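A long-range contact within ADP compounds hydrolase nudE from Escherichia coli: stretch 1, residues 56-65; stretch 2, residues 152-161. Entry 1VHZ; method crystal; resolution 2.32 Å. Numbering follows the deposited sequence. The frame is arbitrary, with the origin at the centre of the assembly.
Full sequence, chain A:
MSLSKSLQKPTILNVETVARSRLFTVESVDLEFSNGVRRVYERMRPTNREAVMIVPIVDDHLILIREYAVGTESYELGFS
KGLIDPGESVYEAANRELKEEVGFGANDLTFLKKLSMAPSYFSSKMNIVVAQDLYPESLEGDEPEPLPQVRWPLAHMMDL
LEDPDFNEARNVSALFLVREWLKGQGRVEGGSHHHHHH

Stretch 1 56-65: PIVDDHLILI
Stretch 2 (152-161) WPLAHMMDLL

Stretch 1 is a β-hairpin. Strand 56-58 enters a type I' turn from V58 to H61, with D59 (phi/psi 46/55) and D60 (56/26) at its corners, and strand 61-65 leaves it. V58 N bonds to H61 O and H61 N to V58 O, both at 2.9 Å. Stretch 2 starts as a short strand, 152-153, antiparallel to strand 61-65, and continues as a 3-10 segment. H61 pairs with P153 (CA to CA 4.2 Å) and L62 with W152 (4.9 Å). The contact buries 481 Å², both sides summed.

W152 (phi/psi -127/121) carries both hydrogen bonds of its pair. W152 N donates to L62 O at 2.9 Å, and L62 N donates to W152 O at 2.6 Å. H61 CA also approaches W152 O, at 3.2 Å. The CB atoms of W152 and L62 lie on the same face of the sheet, 4.1 Å apart. L64 is m, m, and its CD2 reaches W152 CB at 3.3 Å. The indole, at chi1 -159° (t) and chi2 -77°, leads away from stretch 1. Its NE1 donates to H156 O at 3.1 Å, tying the strand to the segment that follows.

P153 (-62/135) lies in the non-hydrogen-bonded pair, where a residue without an amide hydrogen costs no bond to H61. Its CA sits over one face of the H61 ring, 4.0 Å from the ring centroid, in a CH-pi contact. The H61 ring has chi1 -74° (m) and chi2 67°. Its ND1 donates to D59 O at 2.8 Å, which helps hold the ring in place.

L154 (-60/-40) begins the 3-10 segment. Its N donates to D60 O at 3.0 Å, nearly linearly. A water donates to D60 O and accepts from A155 N, both at 3.0 Å, so it bridges turn and segment. The L154 side chain is m, t and points sideways. Its CD2 meets L62 CD1 at 3.3 Å, and its CD1 meets I57 CG2 at 4.1 Å.

Past the exposed A155 and H156, M157 (-48/-50; chi1 m, chi2 t, chi3 97°) is buried. Its CG packs 3.9 Å from L62 CD2. L62 itself lies between rotamer wells, at chi1 -106° and chi2 19°.

L160 (-58/-24; m, t) points toward stretch 1. Its CD1 lies 4.2 Å from L62 CD2 and 4.3 Å from L64 CD1. These flexible aliphatic chains suit the buried, apolar side of the contact, while backbone polar groups are paired along the strands.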

# COMPACT_ATOMS: atom_id res chain seq x y z
N PRO A 56 5.56 -17.82 -2.92
CA PRO A 56 6.00 -19.16 -3.21
C PRO A 56 5.63 -19.60 -4.62
O PRO A 56 4.52 -19.35 -5.11
CB PRO A 56 5.30 -20.04 -2.19
CG PRO A 56 4.47 -19.13 -1.35
CD PRO A 56 4.31 -17.85 -2.11
N ILE A 57 6.59 -20.19 -5.30
CA ILE A 57 6.41 -20.73 -6.65
C ILE A 57 6.76 -22.22 -6.62
O ILE A 57 7.85 -22.54 -6.12
CB ILE A 57 7.35 -20.04 -7.66
CG1 ILE A 57 7.08 -18.55 -7.72
CG2 ILE A 57 7.23 -20.70 -9.04
CD1 ILE A 57 8.00 -17.70 -8.54
N VAL A 58 5.85 -23.08 -7.03
CA VAL A 58 6.09 -24.52 -7.09
C VAL A 58 5.42 -25.07 -8.35
O VAL A 58 4.32 -24.65 -8.71
CB VAL A 58 5.65 -25.29 -5.85
CG1 VAL A 58 4.29 -24.87 -5.36
CG2 VAL A 58 5.64 -26.82 -6.10
N ASP A 59 6.13 -25.88 -9.13
CA ASP A 59 5.60 -26.46 -10.36
C ASP A 59 4.86 -25.45 -11.22
O ASP A 59 3.67 -25.60 -11.57
CB ASP A 59 4.65 -27.63 -10.02
CG ASP A 59 5.34 -28.76 -9.28
OD1 ASP A 59 6.51 -29.07 -9.59
OD2 ASP A 59 4.70 -29.36 -8.38
N ASP A 60 5.52 -24.35 -11.55
CA ASP A 60 4.97 -23.30 -12.37
C ASP A 60 3.69 -22.66 -11.89
O ASP A 60 2.91 -22.11 -12.68
CB ASP A 60 4.82 -23.81 -13.82
CG ASP A 60 6.20 -23.69 -14.48
OD1 ASP A 60 6.96 -24.68 -14.37
OD2 ASP A 60 6.49 -22.62 -15.04
N HIS A 61 3.42 -22.69 -10.59
CA HIS A 61 2.25 -22.08 -10.02
C HIS A 61 2.68 -21.21 -8.82
O HIS A 61 3.69 -21.44 -8.17
CB HIS A 61 1.20 -23.07 -9.50
CG HIS A 61 0.42 -23.77 -10.58
ND1 HIS A 61 1.01 -24.67 -11.46
CD2 HIS A 61 -0.89 -23.71 -10.93
CE1 HIS A 61 0.10 -25.11 -12.31
NE2 HIS A 61 -1.07 -24.56 -12.00
N LEU A 62 1.91 -20.16 -8.61
CA LEU A 62 2.06 -19.30 -7.45
C LEU A 62 1.24 -20.01 -6.35
O LEU A 62 0.29 -20.72 -6.73
CB LEU A 62 1.36 -17.98 -7.71
CG LEU A 62 2.12 -16.71 -7.99
CD1 LEU A 62 3.54 -16.93 -8.43
CD2 LEU A 62 1.36 -15.85 -8.99
N ILE A 63 1.58 -19.86 -5.10
CA ILE A 63 0.79 -20.43 -4.02
C ILE A 63 0.16 -19.21 -3.30
O ILE A 63 0.92 -18.44 -2.71
CB ILE A 63 1.53 -21.23 -2.95
CG1 ILE A 63 2.30 -22.42 -3.52
CG2 ILE A 63 0.49 -21.72 -1.92
CD1 ILE A 63 1.47 -23.39 -4.31
N LEU A 64 -1.14 -19.03 -3.41
CA LEU A 64 -1.80 -17.90 -2.77
C LEU A 64 -2.58 -18.43 -1.57
O LEU A 64 -2.80 -19.64 -1.53
CB LEU A 64 -2.85 -17.28 -3.70
CG LEU A 64 -2.46 -16.62 -5.01
CD1 LEU A 64 -1.57 -15.42 -4.77
CD2 LEU A 64 -1.81 -17.58 -5.98
N ILE A 65 -3.02 -17.55 -0.68
CA ILE A 65 -3.82 -17.96 0.45
C ILE A 65 -5.06 -17.07 0.58
O ILE A 65 -5.09 -15.96 0.08
CB ILE A 65 -3.08 -17.97 1.79
CG1 ILE A 65 -2.38 -16.62 2.00
CG2 ILE A 65 -2.06 -19.11 1.87
CD1 ILE A 65 -2.07 -16.30 3.43
N TRP A 152 -2.03 -20.93 -8.50
CA TRP A 152 -2.30 -20.05 -9.63
C TRP A 152 -1.14 -20.10 -10.63
O TRP A 152 -0.01 -19.79 -10.27
CB TRP A 152 -2.46 -18.61 -9.10
CG TRP A 152 -3.21 -17.74 -10.06
CD1 TRP A 152 -2.74 -17.17 -11.22
CD2 TRP A 152 -4.57 -17.32 -9.92
NE1 TRP A 152 -3.73 -16.42 -11.82
CE2 TRP A 152 -4.87 -16.50 -11.03
CE3 TRP A 152 -5.57 -17.56 -8.97
CZ2 TRP A 152 -6.13 -15.92 -11.21
CZ3 TRP A 152 -6.83 -16.99 -9.13
CH2 TRP A 152 -7.08 -16.18 -10.27
N PRO A 153 -1.45 -20.49 -11.86
CA PRO A 153 -0.43 -20.64 -12.87
C PRO A 153 0.29 -19.35 -13.20
O PRO A 153 -0.34 -18.32 -13.44
CB PRO A 153 -1.16 -21.19 -14.08
CG PRO A 153 -2.59 -21.32 -13.74
CD PRO A 153 -2.80 -20.87 -12.33
N LEU A 154 1.61 -19.44 -13.30
CA LEU A 154 2.45 -18.29 -13.63
C LEU A 154 2.06 -17.71 -14.98
O LEU A 154 2.03 -16.49 -15.17
CB LEU A 154 3.93 -18.71 -13.73
CG LEU A 154 4.65 -19.01 -12.42
CD1 LEU A 154 6.13 -19.30 -12.69
CD2 LEU A 154 4.51 -17.86 -11.44
N ALA A 155 1.78 -18.60 -15.92
CA ALA A 155 1.39 -18.24 -17.27
C ALA A 155 0.15 -17.37 -17.31
O ALA A 155 -0.03 -16.63 -18.29
CB ALA A 155 1.20 -19.51 -18.13
N HIS A 156 -0.68 -17.37 -16.28
CA HIS A 156 -1.86 -16.53 -16.21
C HIS A 156 -1.86 -15.67 -14.95
O HIS A 156 -2.91 -15.19 -14.49
CB HIS A 156 -3.14 -17.40 -16.23
CG HIS A 156 -3.22 -18.14 -17.55
ND1 HIS A 156 -3.53 -17.47 -18.72
CD2 HIS A 156 -2.93 -19.42 -17.89
CE1 HIS A 156 -3.47 -18.33 -19.72
NE2 HIS A 156 -3.12 -19.51 -19.25
N MET A 157 -0.68 -15.40 -14.41
CA MET A 157 -0.47 -14.60 -13.22
C MET A 157 -1.26 -13.27 -13.22
O MET A 157 -1.73 -12.85 -12.19
CB MET A 157 0.96 -14.09 -13.13
CG MET A 157 2.13 -14.84 -12.69
SD MET A 157 3.63 -13.89 -13.15
CE MET A 157 3.91 -13.08 -11.56
N MET A 158 -1.14 -12.53 -14.33
CA MET A 158 -1.81 -11.26 -14.48
C MET A 158 -3.31 -11.36 -14.38
O MET A 158 -3.94 -10.33 -14.07
CB MET A 158 -1.34 -10.51 -15.75
CG MET A 158 0.17 -10.26 -15.78
SD MET A 158 0.94 -9.99 -14.16
CE MET A 158 0.45 -8.32 -13.81
N ASP A 159 -3.95 -12.53 -14.53
CA ASP A 159 -5.40 -12.60 -14.37
C ASP A 159 -5.80 -12.26 -12.93
O ASP A 159 -6.98 -11.93 -12.67
CB ASP A 159 -5.97 -13.97 -14.71
CG ASP A 159 -5.71 -14.48 -16.10
OD1 ASP A 159 -5.30 -13.69 -16.97
OD2 ASP A 159 -5.89 -15.70 -16.33
N LEU A 160 -4.88 -12.33 -11.95
CA LEU A 160 -5.22 -12.01 -10.57
C LEU A 160 -5.76 -10.59 -10.40
O LEU A 160 -6.52 -10.30 -9.46
CB LEU A 160 -4.01 -12.21 -9.65
CG LEU A 160 -3.72 -13.67 -9.24
CD1 LEU A 160 -2.29 -13.80 -8.74
CD2 LEU A 160 -4.72 -14.15 -8.19
N LEU A 161 -5.44 -9.69 -11.31
CA LEU A 161 -5.88 -8.31 -11.34
C LEU A 161 -7.36 -8.17 -11.67
O LEU A 161 -7.88 -7.04 -11.67
CB LEU A 161 -5.07 -7.55 -12.41
CG LEU A 161 -3.82 -6.80 -11.99
CD1 LEU A 161 -3.29 -7.18 -10.63
CD2 LEU A 161 -2.72 -6.89 -13.05
O HOH W 1 2.23 -21.52 -15.57